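Local coordinates for PPC domain-containing protein (Pyrococcus horikoshii, PDB 2DT4) that is of unknown function but belongs to the plant- and prokaryote-conserved (PPC) family and assembles as a trimer, at residues 38-52 and 105-119. Residues are numbered along the deposited sequence; the frame is centred on the assembly and turned at random.
Sequences AIINGIGTLKNPKIG and HLVEGEVFVAEIFLQ
Two classic beta bulges, F112 and V113 facing T45 and V107 and E108 facing K50, interrupt an antiparallel pairing that bends from one sheet of the PPC domain into another. At the first, T45 O accepts from F112 N at 2.8 Å and, on a lone pair, from V113 N at 3.3 Å. F112 lies alongside T45, its CB 3.9 Å from T45 CG2. K47 comes obliquely to the F112 ring with CE and NZ; its ammonium is salt-bridged to E56 of a neighbouring subunit. Strand 38-46 runs antiparallel to strand 114-119 in the larger sheet. There I40 CG2 packs on L118 CD1 at 3.7 Å; on the other face the N41 amide crosses the F117 ring, planes 32° apart, N41 ND2 3.9 Å from F117 CD1. Beyond the K47-N48 corner, strand 49-52 pairs with strand 106-111 in a three-stranded sheet. K50 and E108 lie side by side, and a bend at chi4 (93°) brings K50 NZ within 2.9 Å of E108 OE2 in a salt bridge. Were E108 an alanine, K50 NZ would probably lack this mate and K50 CD the E108 CG 3.7 Å away. Water 1 accepts from N48 ND2 and donates to E110 OE1.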
loop_
_atom_site.group_PDB
_atom_site.type_symbol
_atom_site.label_atom_id
_atom_site.label_comp_id
_atom_site.label_asym_id
_atom_site.label_seq_id
_atom_site.Cartn_x
_atom_site.Cartn_y
_atom_site.Cartn_z
ATOM N N ALA A 38 -8.079 11.089 -7.014
ATOM C CA ALA A 38 -7.495 9.784 -7.311
ATOM C C ALA A 38 -6.862 9.188 -6.071
ATOM O O ALA A 38 -6.620 9.868 -5.079
ATOM C CB ALA A 38 -6.431 9.919 -8.370
ATOM N N ILE A 39 -6.486 7.933 -6.223
ATOM C CA ILE A 39 -5.747 7.231 -5.189
ATOM C C ILE A 39 -4.490 6.786 -5.925
ATOM O O ILE A 39 -4.490 6.546 -7.146
ATOM C CB ILE A 39 -6.426 6.086 -4.400
ATOM C CG1 ILE A 39 -6.963 4.985 -5.340
ATOM C CG2 ILE A 39 -7.513 6.684 -3.532
ATOM C CD1 ILE A 39 -5.998 3.882 -5.651
ATOM N N ILE A 40 -3.386 6.728 -5.188
ATOM C CA ILE A 40 -2.096 6.340 -5.724
ATOM C C ILE A 40 -1.404 5.302 -4.862
ATOM O O ILE A 40 -1.532 5.277 -3.630
ATOM C CB ILE A 40 -1.148 7.553 -5.924
ATOM C CG1 ILE A 40 -1.052 8.399 -4.653
ATOM C CG2 ILE A 40 -1.668 8.417 -7.056
ATOM C CD1 ILE A 40 -0.190 9.659 -4.822
ATOM N N ASN A 41 -0.564 4.529 -5.527
ATOM C CA ASN A 41 0.267 3.583 -4.784
ATOM C C ASN A 41 1.489 3.429 -5.666
ATOM O O ASN A 41 1.402 3.616 -6.868
ATOM C CB ASN A 41 -0.351 2.269 -4.323
ATOM C CG ASN A 41 -0.298 1.171 -5.345
ATOM O OD1 ASN A 41 0.691 0.991 -6.063
ATOM N ND2 ASN A 41 -1.364 0.403 -5.393
ATOM N N GLY A 42 2.637 3.160 -5.079
ATOM C CA GLY A 42 3.793 2.860 -5.885
ATOM C C GLY A 42 5.032 2.466 -5.107
ATOM O O GLY A 42 5.032 2.427 -3.884
ATOM N N ILE A 43 6.050 2.135 -5.890
ATOM C CA ILE A 43 7.353 1.679 -5.427
ATOM C C ILE A 43 8.440 2.257 -6.317
ATOM O O ILE A 43 8.183 2.817 -7.388
ATOM C CB ILE A 43 7.438 0.118 -5.437
ATOM C CG1 ILE A 43 7.221 -0.464 -6.839
ATOM C CG2 ILE A 43 6.436 -0.500 -4.410
ATOM C CD1 ILE A 43 7.426 -1.981 -6.930
ATOM N N GLY A 44 9.667 2.069 -5.890
ATOM C CA GLY A 44 10.823 2.428 -6.683
ATOM C C GLY A 44 11.990 2.774 -5.802
ATOM O O GLY A 44 12.283 2.023 -4.870
ATOM N N THR A 45 12.683 3.858 -6.153
ATOM C CA THR A 45 13.808 4.419 -5.390
ATOM C C THR A 45 13.785 5.936 -5.519
ATOM O O THR A 45 13.643 6.481 -6.624
ATOM C CB THR A 45 15.123 3.882 -5.928
ATOM O OG1 THR A 45 15.335 2.562 -5.404
ATOM C CG2 THR A 45 16.298 4.645 -5.371
ATOM N N LEU A 46 13.922 6.620 -4.391
ATOM C CA LEU A 46 14.074 8.073 -4.365
ATOM C C LEU A 46 15.455 8.468 -3.908
ATOM O O LEU A 46 16.098 7.760 -3.127
ATOM C CB LEU A 46 13.040 8.696 -3.414
ATOM C CG LEU A 46 11.570 8.432 -3.757
ATOM C CD1 LEU A 46 10.685 9.092 -2.663
ATOM C CD2 LEU A 46 11.197 8.857 -5.169
ATOM N N LYS A 47 15.902 9.640 -4.363
ATOM C CA LYS A 47 17.172 10.219 -3.920
ATOM C C LYS A 47 16.943 11.479 -3.112
ATOM O O LYS A 47 16.125 12.323 -3.477
ATOM C CB LYS A 47 18.034 10.527 -5.144
ATOM C CG LYS A 47 18.552 9.248 -5.816
ATOM C CD LYS A 47 19.557 9.459 -6.940
ATOM C CE LYS A 47 20.024 8.132 -7.505
ATOM N NZ LYS A 47 21.005 8.299 -8.641
ATOM N N ASN A 48 17.674 11.591 -1.994
ATOM C CA ASN A 48 17.527 12.690 -1.060
ATOM C C ASN A 48 16.069 13.018 -0.697
ATOM O O ASN A 48 15.664 14.198 -0.762
ATOM C CB ASN A 48 18.237 13.918 -1.597
ATOM C CG ASN A 48 19.617 13.590 -2.160
ATOM O OD1 ASN A 48 20.473 13.026 -1.483
ATOM N ND2 ASN A 48 19.830 13.938 -3.434
ATOM N N PRO A 49 15.276 12.004 -0.324
ATOM C CA PRO A 49 13.881 12.270 0.037
ATOM C C PRO A 49 13.787 13.085 1.323
ATOM O O PRO A 49 14.590 12.930 2.233
ATOM C CB PRO A 49 13.272 10.876 0.181
ATOM C CG PRO A 49 14.417 10.006 0.571
ATOM C CD PRO A 49 15.579 10.565 -0.186
ATOM N N LYS A 50 12.803 13.964 1.365
ATOM C CA LYS A 50 12.467 14.679 2.594
ATOM C C LYS A 50 11.146 14.142 3.095
ATOM O O LYS A 50 10.176 14.094 2.327
ATOM C CB LYS A 50 12.365 16.179 2.364
ATOM C CG LYS A 50 13.648 16.781 1.850
ATOM C CD LYS A 50 13.598 18.288 1.833
ATOM C CE LYS A 50 14.956 18.853 1.487
ATOM N NZ LYS A 50 15.091 19.083 0.053
ATOM N N ILE A 51 11.112 13.772 4.382
ATOM C CA ILE A 51 9.889 13.261 5.005
ATOM C C ILE A 51 9.461 14.215 6.118
ATOM O O ILE A 51 10.264 14.990 6.621
ATOM C CB ILE A 51 10.073 11.796 5.521
ATOM C CG1 ILE A 51 11.261 11.706 6.475
ATOM C CG2 ILE A 51 10.169 10.848 4.334
ATOM C CD1 ILE A 51 11.444 10.348 7.152
ATOM N N GLY A 52 8.199 14.134 6.474
ATOM C CA GLY A 52 7.604 14.976 7.494
ATOM C C GLY A 52 6.856 14.221 8.569
ATOM O O GLY A 52 6.189 13.226 8.304
ATOM N N HIS A 105 5.217 11.480 6.183
ATOM C CA HIS A 105 4.618 12.212 5.082
ATOM C C HIS A 105 5.701 12.532 4.060
ATOM O O HIS A 105 6.796 12.938 4.439
ATOM C CB HIS A 105 4.012 13.496 5.648
ATOM C CG HIS A 105 3.713 14.539 4.624
ATOM N ND1 HIS A 105 4.187 15.830 4.708
ATOM C CD2 HIS A 105 2.961 14.482 3.501
ATOM C CE1 HIS A 105 3.731 16.520 3.679
ATOM N NE2 HIS A 105 2.982 15.727 2.936
ATOM N N LEU A 106 5.424 12.401 2.758
ATOM C CA LEU A 106 6.408 12.750 1.750
ATOM C C LEU A 106 6.341 14.248 1.487
ATOM O O LEU A 106 5.329 14.756 1.046
ATOM C CB LEU A 106 6.174 12.004 0.438
ATOM C CG LEU A 106 7.210 12.294 -0.642
ATOM C CD1 LEU A 106 8.621 11.874 -0.239
ATOM C CD2 LEU A 106 6.782 11.624 -1.937
ATOM N N VAL A 107 7.431 14.936 1.791
ATOM C CA VAL A 107 7.560 16.370 1.557
ATOM C C VAL A 107 8.082 16.621 0.146
ATOM O O VAL A 107 7.519 17.446 -0.579
ATOM C CB VAL A 107 8.481 17.029 2.612
ATOM C CG1 VAL A 107 8.719 18.521 2.258
ATOM C CG2 VAL A 107 7.842 16.880 3.970
ATOM N N GLU A 108 9.131 15.898 -0.248
ATOM C CA GLU A 108 9.611 15.900 -1.639
ATOM C C GLU A 108 10.558 14.746 -1.860
ATOM O O GLU A 108 11.142 14.244 -0.904
ATOM C CB GLU A 108 10.314 17.216 -1.982
ATOM C CG GLU A 108 11.535 17.502 -1.157
ATOM C CD GLU A 108 12.320 18.732 -1.644
ATOM O OE1 GLU A 108 11.847 19.856 -1.457
ATOM O OE2 GLU A 108 13.405 18.573 -2.217
ATOM N N GLY A 109 10.750 14.348 -3.119
ATOM C CA GLY A 109 11.697 13.280 -3.373
ATOM C C GLY A 109 12.021 13.204 -4.851
ATOM O O GLY A 109 11.131 13.141 -5.715
ATOM N N GLU A 110 13.316 13.151 -5.114
ATOM C CA GLU A 110 13.777 13.055 -6.497
ATOM C C GLU A 110 13.663 11.594 -6.932
ATOM O O GLU A 110 14.152 10.684 -6.261
ATOM C CB GLU A 110 15.228 13.535 -6.608
ATOM C CG GLU A 110 15.736 13.456 -8.011
ATOM C CD GLU A 110 17.186 13.884 -8.107
ATOM O OE1 GLU A 110 17.522 14.946 -7.554
ATOM O OE2 GLU A 110 17.974 13.121 -8.690
ATOM N N VAL A 111 13.034 11.370 -8.067
ATOM C CA VAL A 111 12.880 10.001 -8.580
ATOM C C VAL A 111 14.089 9.397 -9.279
ATOM O O VAL A 111 14.525 9.977 -10.270
ATOM C CB VAL A 111 11.780 9.974 -9.653
ATOM C CG1 VAL A 111 11.729 8.630 -10.418
ATOM C CG2 VAL A 111 10.434 10.327 -9.035
ATOM N N PHE A 112 14.408 8.170 -8.780
ATOM C CA PHE A 112 15.404 7.455 -9.607
ATOM C C PHE A 112 14.543 6.595 -10.496
ATOM O O PHE A 112 14.559 6.717 -11.700
ATOM C CB PHE A 112 16.428 6.682 -8.701
ATOM C CG PHE A 112 17.409 5.836 -9.463
ATOM C CD1 PHE A 112 18.218 6.405 -10.456
ATOM C CD2 PHE A 112 17.478 4.477 -9.234
ATOM C CE1 PHE A 112 19.114 5.603 -11.179
ATOM C CE2 PHE A 112 18.365 3.680 -9.954
ATOM C CZ PHE A 112 19.175 4.251 -10.934
ATOM N N VAL A 113 13.767 5.733 -9.818
ATOM C CA VAL A 113 12.762 4.879 -10.497
ATOM C C VAL A 113 11.517 5.059 -9.645
ATOM O O VAL A 113 11.595 4.966 -8.445
ATOM C CB VAL A 113 13.115 3.392 -10.556
ATOM C CG1 VAL A 113 11.917 2.505 -11.058
ATOM C CG2 VAL A 113 14.355 3.197 -11.443
ATOM N N ALA A 114 10.349 5.200 -10.302
ATOM C CA ALA A 114 9.081 5.265 -9.537
ATOM C C ALA A 114 8.031 4.650 -10.466
ATOM O O ALA A 114 7.849 5.124 -11.614
ATOM C CB ALA A 114 8.642 6.620 -9.056
ATOM N N GLU A 115 7.397 3.589 -9.982
ATOM C CA GLU A 115 6.409 2.837 -10.707
ATOM C C GLU A 115 5.133 3.092 -9.931
ATOM O O GLU A 115 4.943 2.586 -8.807
ATOM C CB GLU A 115 6.779 1.355 -10.789
ATOM C CG GLU A 115 8.039 1.158 -11.630
ATOM C CD GLU A 115 8.634 -0.234 -11.592
ATOM O OE1 GLU A 115 8.124 -1.130 -10.897
ATOM O OE2 GLU A 115 9.674 -0.445 -12.258
ATOM N N ILE A 116 4.337 3.972 -10.509
ATOM C CA ILE A 116 3.118 4.463 -9.878
ATOM C C ILE A 116 1.814 3.954 -10.527
ATOM O O ILE A 116 1.667 3.970 -11.778
ATOM C CB ILE A 116 3.157 6.018 -9.978
ATOM C CG1 ILE A 116 4.431 6.638 -9.353
ATOM C CG2 ILE A 116 1.899 6.618 -9.386
ATOM C CD1 ILE A 116 4.775 6.233 -7.938
ATOM N N PHE A 117 0.884 3.603 -9.641
ATOM C CA PHE A 117 -0.468 3.198 -9.982
ATOM C C PHE A 117 -1.376 4.341 -9.536
ATOM O O PHE A 117 -1.268 4.818 -8.407
ATOM C CB PHE A 117 -0.909 1.907 -9.287
ATOM C CG PHE A 117 -2.354 1.579 -9.496
ATOM C CD1 PHE A 117 -3.279 1.760 -8.489
ATOM C CD2 PHE A 117 -2.793 1.103 -10.727
ATOM C CE1 PHE A 117 -4.640 1.454 -8.695
ATOM C CE2 PHE A 117 -4.146 0.796 -10.925
ATOM C CZ PHE A 117 -5.049 0.962 -9.912
ATOM N N LEU A 118 -2.263 4.768 -10.430
ATOM C CA LEU A 118 -3.155 5.883 -10.146
ATOM C C LEU A 118 -4.555 5.553 -10.612
ATOM O O LEU A 118 -4.744 5.163 -11.769
ATOM C CB LEU A 118 -2.644 7.148 -10.807
ATOM C CG LEU A 118 -3.398 8.400 -10.416
ATOM C CD1 LEU A 118 -2.478 9.597 -10.514
ATOM C CD2 LEU A 118 -4.651 8.654 -11.269
ATOM N N GLN A 119 -5.536 5.662 -9.712
ATOM C CA GLN A 119 -6.926 5.350 -10.020
ATOM C C GLN A 119 -7.755 6.595 -9.767
ATOM O O GLN A 119 -7.958 7.007 -8.610
ATOM C CB GLN A 119 -7.443 4.162 -9.175
ATOM C CG GLN A 119 -8.939 3.892 -9.326
ATOM C CD GLN A 119 -9.269 3.519 -10.770
ATOM O OE1 GLN A 119 -9.992 4.270 -11.476
ATOM N NE2 GLN A 119 -8.724 2.420 -11.227
HETATM O O HOH W 1 17.726 15.405 -4.884
HETATM O O HOH W 2 14.846 15.142 -3.135
#